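Local atomic coordinates of citrate synthase (Pyrobaculum aerophilum, PDB entry 2IBP), a protein that probably catalyses the condensation of oxaloacetate with acetyl-CoA and water to give citrate and CoA, as part of the tricarboxylic acid cycle. Residues H214-P217 against A218-A222; T364-F367 against A368-R371; S370-V373 against G374-A377. All coordinates share one frame; numbering follows the deposited sequence.

Interaction 1: residues H214-P217 against A218-A222; sequences HEVP and ASTFA
Glu-215 O and Thr-220 OG1 are joined by one water that three groups grip. The water donates to Glu-215 O at 2.6 Å and accepts from Thr-220 OG1 at 2.7 Å, while His-214 N adds a weak third bond. The loop is thus tied to the first turn of the helix it enters. In Thr-220, OG1 sits beside its own backbone N (chi1 -56°), which turns the hydroxyl back to the loop and CG2 toward Val-216. There Thr-220 CG2 meets Val-216 CG1 at 4.0 Å, the two side chains crossing at about a right angle. The Pro-217 ring lies obliquely against the threonine, Pro-217 CD 3.6 Å from Thr-220 OG1. Pro-217 takes the N-cap position, and its O accepts the first i to i+4 bond, from Phe-221 N at 2.9 Å and 159°. Val-216 CG1 also rests 4.2 Å from Phe-221 CB. Around this helix start, strand 30-34 packs on Val-216 and Phe-221 through Ile-31, helix 363-382 covers Pro-217 and Thr-220, helix 233-244 lies against Ser-219 and Ala-222, and the Phe-221 ring meets Phe-221 of the second subunit.

Interaction 2: residues T364-F367 against A368-R371; sequences TPIF and AMSR
Phe-367 and Arg-371, one helical turn apart, are joined twice, through the backbone and through their flat groups. Of the backbone bonds, the one from Arg-371 N to Phe-367 O is the shortest and straightest, 2.8 Å and 173°. Ala-368 N to Thr-364 O and Met-369 N to Pro-365 O are regular i to i+4 bonds as well. Ser-370 N divides its hydrogen: it bonds Ile-366 O at 3.1 Å and reaches Phe-367 O weakly, so the Phe-367 carbonyl serves two N-H groups.

The second kind of contact is between ring and guanidinium. Phe-367 holds CG opposite its backbone N (chi1 -179°), and Arg-371 leaves the helix by the same route, which lays the two side chains alongside each other. Bends further along the arginine then bring its guanidinium round to the far end of the ring. Phe-367 CZ stands over one face of that group, toward its rim, 3.4 Å from Arg-371 NH2 and 3.6 Å from Arg-371 CZ. The planes are 57° apart, so this is an inclined contact and not a flat stack. Lower down, Phe-367 CE2 touches Arg-371 CB at 3.9 Å. Arg-371 NE is held by His-211 O. With an alanine in place of Phe-367, the guanidinium face is likely to lose its aromatic neighbour, leaving a gap beside an arginine then held mainly by polar partners such as His-211 O.

Apolar packing fills another side of the helix. Ile-366 and Met-369 run side by side, Ile-366 CG1 4.0 Å from Met-369 SD, and the methionine continues onto Met-158, Pro-159 and Val-162 of helix 141-169.

Phe-367/Arg-371 is an i to i+4 pair and Ile-366/Met-369 an i to i+3 one, both on a buried helix of the largely helical citrate synthase fold, with the Phe-367 side chain about 6 Å from that of Asp-346, a predicted active-site residue.

Interaction 3: residues S370-V373 against G374-A377; sequences SRVV and GWVA
The stem of Arg-371 lies over the indole of Trp-375, and the two side chains cross at about a right angle. Arg-371 CG stands over the five-membered ring, 3.6 Å from its centroid and 24° off the normal, which makes this a CH-pi contact. Arg-371 CG sits toward the rim of the ring, 3.3 Å from Trp-375 NE1, and the guanidinium plane is turned 72° from the indole. The guanidinium, whose NE bonds His-211 O, is therefore not stacked on the indole; a water accepts from both Arg-371 NH1 and Trp-375 NE1, at 2.9 Å each. Ser-219 OG is a further partner of Trp-375 NE1. The indole reaches this place because Trp-375 CG lies beside the backbone N (chi1 -66°), which folds the ring back over the preceding turn.

Beyond the arginine, the six-membered end of the indole rests against Val-372, whose CB is 4.1 Å from Trp-375 CE3. Helix 233-244 supplies further neighbours of the ring through Ala-240, Ile-241 and Leu-244. Gly-374 keeps the arginine's flank clear: a CB there would come only 3.2 Å from Arg-371 CD, a tight fit.

The backbone keeps its i to i+4 bonds: Trp-375 N bonds Arg-371 O at 2.9 Å, Val-376 N bonds Val-372 O, and Ala-377 N bonds Val-373 O. Val-373 packs on helix 62-71 and Val-376 on helix 141-169.

The whole is an i to i+4 arginine-tryptophan pair on a central helix, wrapped by other helices as in the citrate synthase fold, with the Arg-371 side chain about 9 Å from those of the predicted active-site residues His-289 and Asp-346.

Interactions 2 and 3 are successive turns of helix 363-382 and share Ser-370 and Arg-371; Ala-368 CB of the former also packs on Trp-375 CH2 of the latter at 4.1 Å. Interaction 1 comes earlier in the chain and meets both. Arg-371 NH2 lies 3.4 Å from His-214 CB, and Arg-371 NH1 is 3.7 Å from Pro-217 CG. Trp-375 NE1 makes a probable hydrogen bond to Ser-219 OG at 3.2 Å, with Trp-375 CD1 packed on Thr-220 OG1. The loop and helix start of 214-222 are thus docked onto Arg-371 and Trp-375 of helix 363-382 close to the predicted active site, the Glu-215 side chain being about 8 Å from that of His-289.

Interaction 1: residues H214-P217 against A218-A222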
loop_
_atom_site.group_PDB
_atom_site.type_symbol
_atom_site.label_atom_id
_atom_site.label_comp_id
_atom_site.label_asym_id
_atom_site.label_seq_id
_atom_site.Cartn_x
_atom_site.Cartn_y
_atom_site.Cartn_z
ATOM N N HIS A 214 4.092 -7.938 -15.288
ATOM C CA HIS A 214 3.763 -9.341 -15.297
ATOM C C HIS A 214 2.417 -9.526 -14.628
ATOM O O HIS A 214 2.344 -9.908 -13.468
ATOM C CB HIS A 214 4.883 -10.138 -14.623
ATOM C CG HIS A 214 5.081 -11.513 -15.189
ATOM N ND1 HIS A 214 4.822 -12.661 -14.472
ATOM C CD2 HIS A 214 5.439 -11.921 -16.431
ATOM C CE1 HIS A 214 5.080 -13.716 -15.228
ATOM N NE2 HIS A 214 5.475 -13.295 -16.414
ATOM N N GLU A 215 1.385 -9.111 -15.359
ATOM C CA GLU A 215 0.008 -9.157 -14.893
ATOM C C GLU A 215 -0.187 -8.435 -13.557
ATOM O O GLU A 215 0.283 -7.309 -13.430
ATOM C CB GLU A 215 -0.560 -10.572 -14.970
ATOM C CG GLU A 215 -0.617 -11.011 -16.451
ATOM C CD GLU A 215 -1.251 -12.362 -16.702
ATOM O OE1 GLU A 215 -1.362 -13.196 -15.772
ATOM O OE2 GLU A 215 -1.583 -12.604 -17.879
ATOM N N VAL A 216 -0.923 -9.017 -12.604
ATOM C CA VAL A 216 -1.285 -8.266 -11.401
ATOM C C VAL A 216 -0.956 -8.954 -10.076
ATOM O O VAL A 216 -1.856 -9.458 -9.370
ATOM C CB VAL A 216 -2.789 -7.873 -11.401
ATOM C CG1 VAL A 216 -3.039 -6.820 -10.315
ATOM C CG2 VAL A 216 -3.203 -7.317 -12.750
ATOM N N PRO A 217 0.341 -9.000 -9.739
ATOM C CA PRO A 217 0.755 -9.535 -8.451
ATOM C C PRO A 217 0.400 -8.568 -7.329
ATOM O O PRO A 217 -0.084 -7.449 -7.579
ATOM C CB PRO A 217 2.268 -9.683 -8.591
ATOM C CG PRO A 217 2.652 -8.703 -9.627
ATOM C CD PRO A 217 1.483 -8.535 -10.547
ATOM N N ALA A 218 0.716 -8.956 -6.105
ATOM C CA ALA A 218 0.313 -8.173 -4.950
ATOM C C ALA A 218 0.817 -6.735 -4.965
ATOM O O ALA A 218 0.102 -5.829 -4.543
ATOM C CB ALA A 218 0.722 -8.879 -3.655
ATOM N N SER A 219 2.013 -6.496 -5.504
ATOM C CA SER A 219 2.552 -5.141 -5.517
ATOM C C SER A 219 1.731 -4.265 -6.477
ATOM O O SER A 219 1.310 -3.157 -6.150
ATOM C CB SER A 219 4.032 -5.140 -5.885
ATOM O OG SER A 219 4.240 -5.762 -7.125
ATOM N N THR A 220 1.452 -4.801 -7.655
ATOM C CA THR A 220 0.624 -4.091 -8.631
ATOM C C THR A 220 -0.796 -3.882 -8.081
ATOM O O THR A 220 -1.400 -2.835 -8.270
ATOM C CB THR A 220 0.610 -4.843 -9.945
ATOM O OG1 THR A 220 1.966 -5.009 -10.388
ATOM C CG2 THR A 220 -0.183 -4.121 -11.007
ATOM N N PHE A 221 -1.293 -4.875 -7.350
ATOM C CA PHE A 221 -2.604 -4.750 -6.727
ATOM C C PHE A 221 -2.612 -3.664 -5.662
ATOM O O PHE A 221 -3.557 -2.854 -5.602
ATOM C CB PHE A 221 -3.031 -6.091 -6.150
ATOM C CG PHE A 221 -4.446 -6.129 -5.670
ATOM C CD1 PHE A 221 -5.454 -5.510 -6.384
ATOM C CD2 PHE A 221 -4.793 -6.953 -4.611
ATOM C CE1 PHE A 221 -6.753 -5.598 -5.976
ATOM C CE2 PHE A 221 -6.108 -7.053 -4.207
ATOM C CZ PHE A 221 -7.077 -6.382 -4.902
ATOM N N ALA A 222 -1.559 -3.628 -4.833
ATOM C CA ALA A 222 -1.426 -2.606 -3.785
ATOM C C ALA A 222 -1.489 -1.218 -4.422
ATOM O O ALA A 222 -2.164 -0.324 -3.917
ATOM C CB ALA A 222 -0.131 -2.759 -3.021
HETATM O O HOH W 1 2.523 -6.087 -12.834
#

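Interaction 2: residues T364-F367 against A368-R371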
loop_
_atom_site.group_PDB
_atom_site.type_symbol
_atom_site.label_atom_id
_atom_site.label_comp_id
_atom_site.label_asym_id
_atom_site.label_seq_id
_atom_site.Cartn_x
_atom_site.Cartn_y
_atom_site.Cartn_z
ATOM N N THR A 364 15.882 -7.091 -4.973
ATOM C CA THR A 364 14.470 -6.690 -5.045
ATOM C C THR A 364 14.319 -5.214 -5.415
ATOM O O THR A 364 13.472 -4.884 -6.236
ATOM C CB THR A 364 13.700 -7.110 -3.803
ATOM O OG1 THR A 364 13.799 -8.542 -3.686
ATOM C CG2 THR A 364 12.226 -6.712 -3.950
ATOM N N PRO A 365 15.168 -4.330 -4.858
ATOM C CA PRO A 365 15.149 -2.955 -5.344
ATOM C C PRO A 365 15.319 -2.843 -6.868
ATOM O O PRO A 365 14.649 -2.037 -7.509
ATOM C CB PRO A 365 16.303 -2.313 -4.592
ATOM C CG PRO A 365 16.226 -2.986 -3.251
ATOM C CD PRO A 365 15.881 -4.424 -3.565
ATOM N N ILE A 366 16.189 -3.653 -7.464
ATOM C CA ILE A 366 16.340 -3.629 -8.930
ATOM C C ILE A 366 15.066 -4.131 -9.621
ATOM O O ILE A 366 14.669 -3.613 -10.664
ATOM C CB ILE A 366 17.583 -4.396 -9.374
ATOM C CG1 ILE A 366 18.813 -3.654 -8.830
ATOM C CG2 ILE A 366 17.674 -4.486 -10.905
ATOM C CD1 ILE A 366 20.107 -4.440 -8.905
ATOM N N PHE A 367 14.402 -5.124 -9.040
ATOM C CA PHE A 367 13.104 -5.543 -9.567
ATOM C C PHE A 367 12.128 -4.330 -9.581
ATOM O O PHE A 367 11.403 -4.118 -10.550
ATOM C CB PHE A 367 12.529 -6.674 -8.712
ATOM C CG PHE A 367 11.209 -7.191 -9.198
ATOM C CD1 PHE A 367 11.133 -8.259 -10.071
ATOM C CD2 PHE A 367 10.028 -6.596 -8.783
ATOM C CE1 PHE A 367 9.897 -8.737 -10.496
ATOM C CE2 PHE A 367 8.802 -7.083 -9.193
ATOM C CZ PHE A 367 8.739 -8.170 -10.027
ATOM N N ALA A 368 12.105 -3.556 -8.498
ATOM C CA ALA A 368 11.293 -2.333 -8.418
ATOM C C ALA A 368 11.672 -1.341 -9.532
ATOM O O ALA A 368 10.808 -0.669 -10.106
ATOM C CB ALA A 368 11.464 -1.660 -7.032
ATOM N N MET A 369 12.966 -1.202 -9.801
ATOM C CA MET A 369 13.426 -0.333 -10.898
ATOM C C MET A 369 12.830 -0.767 -12.227
ATOM O O MET A 369 12.554 0.067 -13.085
ATOM C CB MET A 369 14.950 -0.352 -11.006
ATOM C CG MET A 369 15.607 0.441 -9.913
ATOM S SD MET A 369 17.332 -0.027 -9.704
ATOM C CE MET A 369 17.867 -0.196 -11.404
ATOM N N SER A 370 12.657 -2.067 -12.411
ATOM C CA SER A 370 12.045 -2.576 -13.608
ATOM C C SER A 370 10.523 -2.375 -13.611
ATOM O O SER A 370 9.934 -1.760 -14.517
ATOM C CB SER A 370 12.321 -4.069 -13.745
ATOM O OG SER A 370 11.634 -4.585 -14.851
ATOM N N ARG A 371 9.903 -2.909 -12.564
ATOM C CA ARG A 371 8.459 -2.990 -12.468
ATOM C C ARG A 371 7.728 -1.678 -12.254
ATOM O O ARG A 371 6.536 -1.593 -12.511
ATOM C CB ARG A 371 8.089 -3.967 -11.358
ATOM C CG ARG A 371 6.610 -4.224 -11.184
ATOM C CD ARG A 371 5.924 -4.780 -12.427
ATOM N NE ARG A 371 6.659 -5.936 -12.964
ATOM C CZ ARG A 371 6.454 -7.199 -12.595
ATOM N NH1 ARG A 371 5.433 -7.530 -11.814
ATOM N NH2 ARG A 371 7.224 -8.163 -13.064
#

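Interaction 3: residues S370-V373 against G374-A377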
loop_
_atom_site.group_PDB
_atom_site.type_symbol
_atom_site.label_atom_id
_atom_site.label_comp_id
_atom_site.label_asym_id
_atom_site.label_seq_id
_atom_site.Cartn_x
_atom_site.Cartn_y
_atom_site.Cartn_z
ATOM N N SER A 370 12.657 -2.067 -12.411
ATOM C CA SER A 370 12.045 -2.576 -13.608
ATOM C C SER A 370 10.523 -2.375 -13.611
ATOM O O SER A 370 9.934 -1.760 -14.517
ATOM C CB SER A 370 12.321 -4.069 -13.745
ATOM O OG SER A 370 11.634 -4.585 -14.851
ATOM N N ARG A 371 9.903 -2.909 -12.564
ATOM C CA ARG A 371 8.459 -2.990 -12.468
ATOM C C ARG A 371 7.728 -1.678 -12.254
ATOM O O ARG A 371 6.536 -1.593 -12.511
ATOM C CB ARG A 371 8.089 -3.967 -11.358
ATOM C CG ARG A 371 6.610 -4.224 -11.184
ATOM C CD ARG A 371 5.924 -4.780 -12.427
ATOM N NE ARG A 371 6.659 -5.936 -12.964
ATOM C CZ ARG A 371 6.454 -7.199 -12.595
ATOM N NH1 ARG A 371 5.433 -7.530 -11.814
ATOM N NH2 ARG A 371 7.224 -8.163 -13.064
ATOM N N VAL A 372 8.455 -0.647 -11.851
ATOM C CA VAL A 372 7.818 0.639 -11.601
ATOM C C VAL A 372 7.040 1.106 -12.831
ATOM O O VAL A 372 5.949 1.677 -12.706
ATOM C CB VAL A 372 8.812 1.693 -11.123
ATOM C CG1 VAL A 372 9.934 1.863 -12.117
ATOM C CG2 VAL A 372 8.077 3.010 -10.819
ATOM N N VAL A 373 7.538 0.806 -14.031
ATOM C CA VAL A 373 6.789 1.234 -15.203
ATOM C C VAL A 373 5.453 0.498 -15.318
ATOM O O VAL A 373 4.446 1.093 -15.670
ATOM C CB VAL A 373 7.589 1.173 -16.516
ATOM C CG1 VAL A 373 7.916 -0.255 -16.935
ATOM C CG2 VAL A 373 6.802 1.904 -17.618
ATOM N N GLY A 374 5.442 -0.795 -15.010
ATOM C CA GLY A 374 4.202 -1.550 -15.004
ATOM C C GLY A 374 3.254 -0.978 -13.959
ATOM O O GLY A 374 2.081 -0.767 -14.223
ATOM N N TRP A 375 3.768 -0.688 -12.768
ATOM C CA TRP A 375 2.922 -0.164 -11.711
ATOM C C TRP A 375 2.237 1.117 -12.141
ATOM O O TRP A 375 1.014 1.227 -12.019
ATOM C CB TRP A 375 3.707 0.095 -10.434
ATOM C CG TRP A 375 4.242 -1.118 -9.770
ATOM C CD1 TRP A 375 3.683 -2.339 -9.733
ATOM C CD2 TRP A 375 5.366 -1.160 -8.876
ATOM N NE1 TRP A 375 4.442 -3.185 -8.952
ATOM C CE2 TRP A 375 5.483 -2.479 -8.421
ATOM C CE3 TRP A 375 6.307 -0.216 -8.455
ATOM C CZ2 TRP A 375 6.501 -2.883 -7.565
ATOM C CZ3 TRP A 375 7.338 -0.628 -7.622
ATOM C CH2 TRP A 375 7.425 -1.950 -7.195
ATOM N N VAL A 376 3.016 2.083 -12.619
ATOM C CA VAL A 376 2.432 3.374 -13.017
ATOM C C VAL A 376 1.476 3.214 -14.215
ATOM O O VAL A 376 0.392 3.822 -14.240
ATOM C CB VAL A 376 3.467 4.495 -13.192
ATOM C CG1 VAL A 376 4.204 4.721 -11.881
ATOM C CG2 VAL A 376 4.454 4.167 -14.327
ATOM N N ALA A 377 1.828 2.365 -15.174
ATOM C CA ALA A 377 0.945 2.120 -16.326
ATOM C C ALA A 377 -0.381 1.544 -15.842
ATOM O O ALA A 377 -1.455 1.884 -16.341
ATOM C CB ALA A 377 1.594 1.161 -17.325
HETATM O O HOH W 2 4.277 -6.022 -9.610
#